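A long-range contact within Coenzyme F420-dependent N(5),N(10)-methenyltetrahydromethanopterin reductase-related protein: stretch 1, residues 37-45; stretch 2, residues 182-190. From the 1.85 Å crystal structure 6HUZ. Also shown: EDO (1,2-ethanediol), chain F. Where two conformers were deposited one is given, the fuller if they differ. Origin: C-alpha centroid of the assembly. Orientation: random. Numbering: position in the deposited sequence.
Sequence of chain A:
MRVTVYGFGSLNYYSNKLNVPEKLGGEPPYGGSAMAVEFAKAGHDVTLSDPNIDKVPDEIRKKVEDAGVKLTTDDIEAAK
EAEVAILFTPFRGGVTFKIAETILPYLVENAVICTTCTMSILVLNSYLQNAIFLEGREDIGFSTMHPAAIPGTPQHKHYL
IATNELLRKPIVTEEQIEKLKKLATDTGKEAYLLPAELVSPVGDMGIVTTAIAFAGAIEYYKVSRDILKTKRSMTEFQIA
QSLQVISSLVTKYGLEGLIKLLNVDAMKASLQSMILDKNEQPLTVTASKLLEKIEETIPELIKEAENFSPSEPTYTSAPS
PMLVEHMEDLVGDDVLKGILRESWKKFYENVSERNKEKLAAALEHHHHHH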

ATOM      1  N   VAL A  37      -5.812  30.808  19.864  1.00 39.67           N
ATOM      2  CA  VAL A  37      -6.955  31.221  20.674  1.00 39.52           C
ATOM      3  C   VAL A  37      -7.267  30.147  21.722  1.00 45.04           C
ATOM      4  O   VAL A  37      -7.492  30.475  22.895  1.00 44.39           O
ATOM      5  CB  VAL A  37      -8.175  31.536  19.771  1.00 43.60           C
ATOM      6  CG1 VAL A  37      -9.490  31.474  20.560  1.00 43.03           C
ATOM      7  CG2 VAL A  37      -8.011  32.914  19.112  1.00 44.51           C
ATOM      8  N   GLU A  38      -7.275  28.870  21.320  1.00 39.87           N
ATOM      9  CA  GLU A  38      -7.561  27.791  22.263  1.00 38.65           C
ATOM     10  C   GLU A  38      -6.520  27.692  23.367  1.00 38.94           C
ATOM     11  O   GLU A  38      -6.891  27.472  24.512  1.00 40.26           O
ATOM     12  CB  GLU A  38      -7.663  26.431  21.523  1.00 36.82           C
ATOM     13  CG  GLU A  38      -8.973  26.308  20.768  1.00 41.98           C
ATOM     14  CD  GLU A  38      -9.068  25.181  19.751  1.00 53.44           C
ATOM     15  OE1 GLU A  38     -10.067  25.183  18.995  1.00 48.89           O
ATOM     16  OE2 GLU A  38      -8.165  24.309  19.696  1.00 44.31           O
ATOM     17  N   PHE A  39      -5.222  27.817  23.026  1.00 37.68           N
ATOM     18  CA  PHE A  39      -4.158  27.716  24.039  1.00 38.56           C
ATOM     19  C   PHE A  39      -4.267  28.937  24.985  1.00 44.51           C
ATOM     20  O   PHE A  39      -4.076  28.813  26.199  1.00 42.51           O
ATOM     21  CB  PHE A  39      -2.757  27.649  23.356  1.00 38.99           C
ATOM     22  CG  PHE A  39      -2.476  26.472  22.427  1.00 39.41           C
ATOM     23  CD1 PHE A  39      -2.845  25.184  22.776  1.00 41.66           C
ATOM     24  CD2 PHE A  39      -1.822  26.661  21.217  1.00 39.83           C
ATOM     25  CE1 PHE A  39      -2.580  24.106  21.922  1.00 42.75           C
ATOM     26  CE2 PHE A  39      -1.561  25.584  20.371  1.00 39.92           C
ATOM     27  CZ  PHE A  39      -1.933  24.315  20.736  1.00 36.34           C
ATOM     28  N   ALA A  40      -4.599  30.108  24.424  1.00 40.45           N
ATOM     29  CA  ALA A  40      -4.760  31.335  25.200  1.00 40.25           C
ATOM     30  C   ALA A  40      -5.963  31.188  26.141  1.00 48.22           C
ATOM     31  O   ALA A  40      -5.886  31.586  27.311  1.00 50.65           O
ATOM     32  CB  ALA A  40      -4.946  32.523  24.261  1.00 39.99           C
ATOM     33  N   LYS A  41      -7.072  30.587  25.655  1.00 48.19           N
ATOM     34  CA  LYS A  41      -8.261  30.400  26.505  1.00 50.46           C
ATOM     35  C   LYS A  41      -7.945  29.452  27.671  1.00 51.43           C
ATOM     36  O   LYS A  41      -8.451  29.663  28.769  1.00 49.54           O
ATOM     37  CB  LYS A  41      -9.470  29.902  25.697  1.00 52.80           C
ATOM     38  CG  LYS A  41     -10.175  31.022  24.941  1.00 63.83           C
ATOM     39  CD  LYS A  41     -11.135  30.471  23.899  1.00 65.28           C
ATOM     40  CE  LYS A  41     -12.203  31.474  23.526  1.00 73.54           C
ATOM     41  NZ  LYS A  41     -12.548  31.414  22.079  1.00 70.80           N
ATOM     42  N   ALA A  42      -7.091  28.433  27.432  1.00 42.95           N
ATOM     43  CA  ALA A  42      -6.681  27.480  28.457  1.00 43.79           C
ATOM     44  C   ALA A  42      -5.818  28.169  29.536  1.00 46.79           C
ATOM     45  O   ALA A  42      -5.615  27.601  30.602  1.00 45.90           O
ATOM     46  CB  ALA A  42      -5.923  26.319  27.842  1.00 41.56           C
ATOM     47  N   GLY A  43      -5.306  29.356  29.239  1.00 43.39           N
ATOM     48  CA  GLY A  43      -4.509  30.131  30.197  1.00 47.73           C
ATOM     49  C   GLY A  43      -3.022  30.166  29.906  1.00 51.47           C
ATOM     50  O   GLY A  43      -2.245  30.588  30.762  1.00 47.55           O
ATOM     51  N   HIS A  44      -2.607  29.718  28.697  1.00 45.71           N
ATOM     52  CA  HIS A  44      -1.199  29.730  28.299  1.00 43.01           C
ATOM     53  C   HIS A  44      -0.838  31.136  27.857  1.00 51.59           C
ATOM     54  O   HIS A  44      -1.724  31.946  27.574  1.00 55.89           O
ATOM     55  CB  HIS A  44      -0.915  28.677  27.199  1.00 40.96           C
ATOM     56  CG  HIS A  44      -1.016  27.295  27.768  1.00 42.70           C
ATOM     57  ND1 HIS A  44      -0.004  26.765  28.543  1.00 43.12           N
ATOM     58  CD2 HIS A  44      -2.044  26.420  27.739  1.00 40.60           C
ATOM     59  CE1 HIS A  44      -0.431  25.583  28.926  1.00 40.70           C
ATOM     60  NE2 HIS A  44      -1.666  25.349  28.494  1.00 41.24           N
ATOM     61  N   ASP A  45       0.453  31.443  27.828  1.00 48.44           N
ATOM     62  CA  ASP A  45       0.932  32.754  27.409  1.00 49.99           C
ATOM     63  C   ASP A  45       1.285  32.545  25.938  1.00 56.39           C
ATOM     64  O   ASP A  45       2.340  32.008  25.593  1.00 55.75           O
ATOM     65  CB  ASP A  45       2.099  33.190  28.288  1.00 52.76           C
ATOM     66  CG  ASP A  45       1.663  33.486  29.720  1.00 75.71           C
ATOM     67  OD1 ASP A  45       0.618  34.158  29.899  1.00 81.69           O
ATOM     68  OD2 ASP A  45       2.360  33.046  30.660  1.00 76.66           O
ATOM     69  N   LYS A 182       0.007  18.145  27.346  1.00 35.99           N
ATOM     70  CA  LYS A 182      -0.709  19.120  28.180  0.50 35.67           C
ATOM     71  C   LYS A 182      -1.402  20.163  27.293  1.00 36.56           C
ATOM     72  O   LYS A 182      -2.572  20.465  27.517  1.00 33.69           O
ATOM     73  CB  LYS A 182       0.243  19.766  29.199  0.50 37.00           C
ATOM     74  CG  LYS A 182      -0.460  20.648  30.218  0.50 46.35           C
ATOM     75  CD  LYS A 182       0.421  20.930  31.427  0.50 46.04           C
ATOM     76  CE  LYS A 182       0.209  22.304  32.038  0.50 50.12           C
ATOM     77  NZ  LYS A 182      -1.223  22.599  32.322  0.50 33.83           N
ATOM     78  N   LEU A 183      -0.712  20.693  26.257  1.00 34.09           N
ATOM     79  CA  LEU A 183      -1.352  21.662  25.360  1.00 34.45           C
ATOM     80  C   LEU A 183      -2.648  21.040  24.807  1.00 38.12           C
ATOM     81  O   LEU A 183      -3.685  21.714  24.784  1.00 39.52           O
ATOM     82  CB  LEU A 183      -0.413  22.097  24.211  1.00 33.53           C
ATOM     83  CG  LEU A 183       0.707  23.047  24.639  1.00 37.55           C
ATOM     84  CD1 LEU A 183       1.612  23.422  23.467  1.00 37.38           C
ATOM     85  CD2 LEU A 183       0.153  24.306  25.289  1.00 37.86           C
ATOM     86  N   ALA A 184      -2.599  19.741  24.414  1.00 33.45           N
ATOM     87  CA  ALA A 184      -3.753  19.029  23.899  1.00 31.92           C
ATOM     88  C   ALA A 184      -4.845  18.840  24.962  1.00 35.70           C
ATOM     89  O   ALA A 184      -5.980  19.282  24.764  1.00 35.27           O
ATOM     90  CB  ALA A 184      -3.319  17.666  23.347  1.00 32.61           C
ATOM     91  N   THR A 185      -4.520  18.213  26.099  1.00 32.52           N
ATOM     92  CA  THR A 185      -5.541  17.991  27.139  1.00 38.19           C
ATOM     93  C   THR A 185      -6.051  19.336  27.752  1.00 41.07           C
ATOM     94  O   THR A 185      -7.239  19.445  28.065  1.00 42.13           O
ATOM     95  CB  THR A 185      -5.060  16.977  28.199  1.00 38.22           C
ATOM     96  OG1 THR A 185      -3.948  17.522  28.900  1.00 40.55           O
ATOM     97  CG2 THR A 185      -4.689  15.614  27.597  1.00 33.20           C
ATOM     98  N   ASP A 186      -5.199  20.374  27.879  1.00 36.89           N
ATOM     99  CA  ASP A 186      -5.660  21.656  28.416  1.00 37.35           C
ATOM    100  C   ASP A 186      -6.709  22.279  27.526  1.00 46.12           C
ATOM    101  O   ASP A 186      -7.522  23.057  28.021  1.00 44.23           O
ATOM    102  CB  ASP A 186      -4.510  22.681  28.580  1.00 35.63           C
ATOM    103  CG  ASP A 186      -3.666  22.433  29.813  1.00 42.36           C
ATOM    104  OD1 ASP A 186      -3.959  21.459  30.541  1.00 39.02           O
ATOM    105  OD2 ASP A 186      -2.702  23.205  30.046  1.00 45.73           O
ATOM    106  N   THR A 187      -6.707  21.942  26.216  1.00 42.37           N
ATOM    107  CA  THR A 187      -7.667  22.531  25.282  1.00 43.22           C
ATOM    108  C   THR A 187      -8.808  21.577  24.919  1.00 46.46           C
ATOM    109  O   THR A 187      -9.534  21.825  23.943  1.00 42.59           O
ATOM    110  CB  THR A 187      -6.899  23.102  24.065  1.00 44.36           C
ATOM    111  OG1 THR A 187      -6.114  22.095  23.435  1.00 39.19           O
ATOM    112  CG2 THR A 187      -5.995  24.254  24.473  1.00 41.26           C
ATOM    113  N   GLY A 188      -8.960  20.516  25.725  1.00 43.80           N
ATOM    114  CA  GLY A 188      -9.992  19.495  25.565  1.00 41.63           C
ATOM    115  C   GLY A 188      -9.776  18.559  24.393  1.00 42.97           C
ATOM    116  O   GLY A 188     -10.726  17.912  23.951  1.00 45.52           O
ATOM    117  N   LYS A 189      -8.540  18.457  23.881  1.00 35.97           N
ATOM    118  CA  LYS A 189      -8.241  17.583  22.736  1.00 33.92           C
ATOM    119  C   LYS A 189      -7.592  16.302  23.191  1.00 36.74           C
ATOM    120  O   LYS A 189      -6.834  16.313  24.143  1.00 37.11           O
ATOM    121  CB  LYS A 189      -7.256  18.255  21.763  1.00 33.05           C
ATOM    122  CG  LYS A 189      -7.566  19.685  21.420  1.00 39.94           C
ATOM    123  CD  LYS A 189      -8.893  19.849  20.759  1.00 42.51           C
ATOM    124  CE  LYS A 189      -9.032  21.261  20.272  1.00 40.41           C
ATOM    125  NZ  LYS A 189     -10.439  21.609  19.989  1.00 34.56           N
ATOM    126  N   GLU A 190      -7.860  15.196  22.494  1.00 35.38           N
ATOM    127  CA  GLU A 190      -7.259  13.918  22.812  1.00 32.16           C
ATOM    128  C   GLU A 190      -5.810  13.965  22.312  1.00 35.27           C
ATOM    129  O   GLU A 190      -5.593  14.390  21.190  1.00 35.26           O
ATOM    130  CB  GLU A 190      -8.032  12.818  22.046  1.00 33.56           C
ATOM    131  CG  GLU A 190      -7.627  11.392  22.387  1.00 50.81           C
ATOM    132  CD  GLU A 190      -8.071  10.943  23.759  1.00 66.92           C
ATOM    133  OE1 GLU A 190      -7.281  10.263  24.454  1.00 79.74           O
ATOM    134  OE2 GLU A 190      -9.216  11.276  24.140  1.00 59.03           O
TER
HETATM  135  C1  EDO F 405      -0.785  16.368  30.463  1.00 42.20           C
HETATM  136  O1  EDO F 405      -1.905  16.016  29.646  1.00 39.06           O
HETATM  137  C2  EDO F 405       0.513  15.918  29.771  1.00 40.73           C
HETATM  138  O2  EDO F 405       1.677  16.276  30.507  1.00 41.05           O
HETATM  139  O   HOH W   1      -5.795  23.478  20.905  1.00 34.54           O
HETATM  140  O   HOH W   2     -11.793  24.177  20.839  1.00 47.96           O

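The imidazole of His44 meets the second stretch in two ways at once, through its edge and through one face. At the edge, NE2 of His44 donates a hydrogen bond to OD2 of Asp186 (2.8 Å, N-H...O angle 145°). Over the face sits Leu183, whose CD2 lies 3.8 Å from the centroid of the His44 ring and only 7° off the ring normal, a CH-pi contact of nearly ideal geometry. Leu183 and Asp186 lie three residues apart, close to one helical turn, so a single stretch of helix supplies both the methyl and the carboxylate. The same OD2 of Asp186 also accepts from NZ of Lys182 at 2.8 Å, in a salt bridge within the second stretch; one carboxylate oxygen thus serves both the lysine and the histidine.

Each stretch begins in the last part of a helix that starts earlier in the chain, and then turns out of it. The backbones come nearest at Ala42 and Asp186, whose CA atoms are 5.9 Å apart; here CB of Ala42 rests 3.6 Å from O of Asp186. Gly43 then leaves helical geometry in a Schellman motif, with a phi of 106° and bonds back into the last turn from N of Gly43 to O of Ala40 (3.0 Å) and from N of His44 to O of Phe39 (3.0 Å). At these backbone angles a CB would be jammed against the preceding carbonyl oxygen. The turn is followed directly by His44, whose CA-to-CB bond points toward the second stretch.

The apolar part of the contact is built around Phe39 and Thr187. Although the CA-to-CB bond of Phe39 points sideways, its ring reaches across, bringing CE1 to 3.7 Å from CB of Leu183 and CD1 to 3.7 Å from CG2 of Thr187. That methyl, CG2 of Thr187, also lies 3.3 Å from O of Glu38 and 4.0 Å from CB of Ala42.

Polar links close the side of the contact at Glu38. Its OE2 forms a salt bridge with NZ of Lys189 at 3.5 Å, a long separation for opposite charges, while CE of Lys189 comes closer to the same oxygen, at 3.2 Å. Two waters add further bridges from Glu38, one to Thr187 and one to Lys189. Water 1 donates to OE2 of Glu38 (2.8 Å) and to OG1 of Thr187 (2.9 Å); water 2 accepts from NZ of Lys189 (3.0 Å) and donates weakly to OE1 of Glu38 (2.7 Å). Altogether the contact buries 425 Å², summed over both stretches.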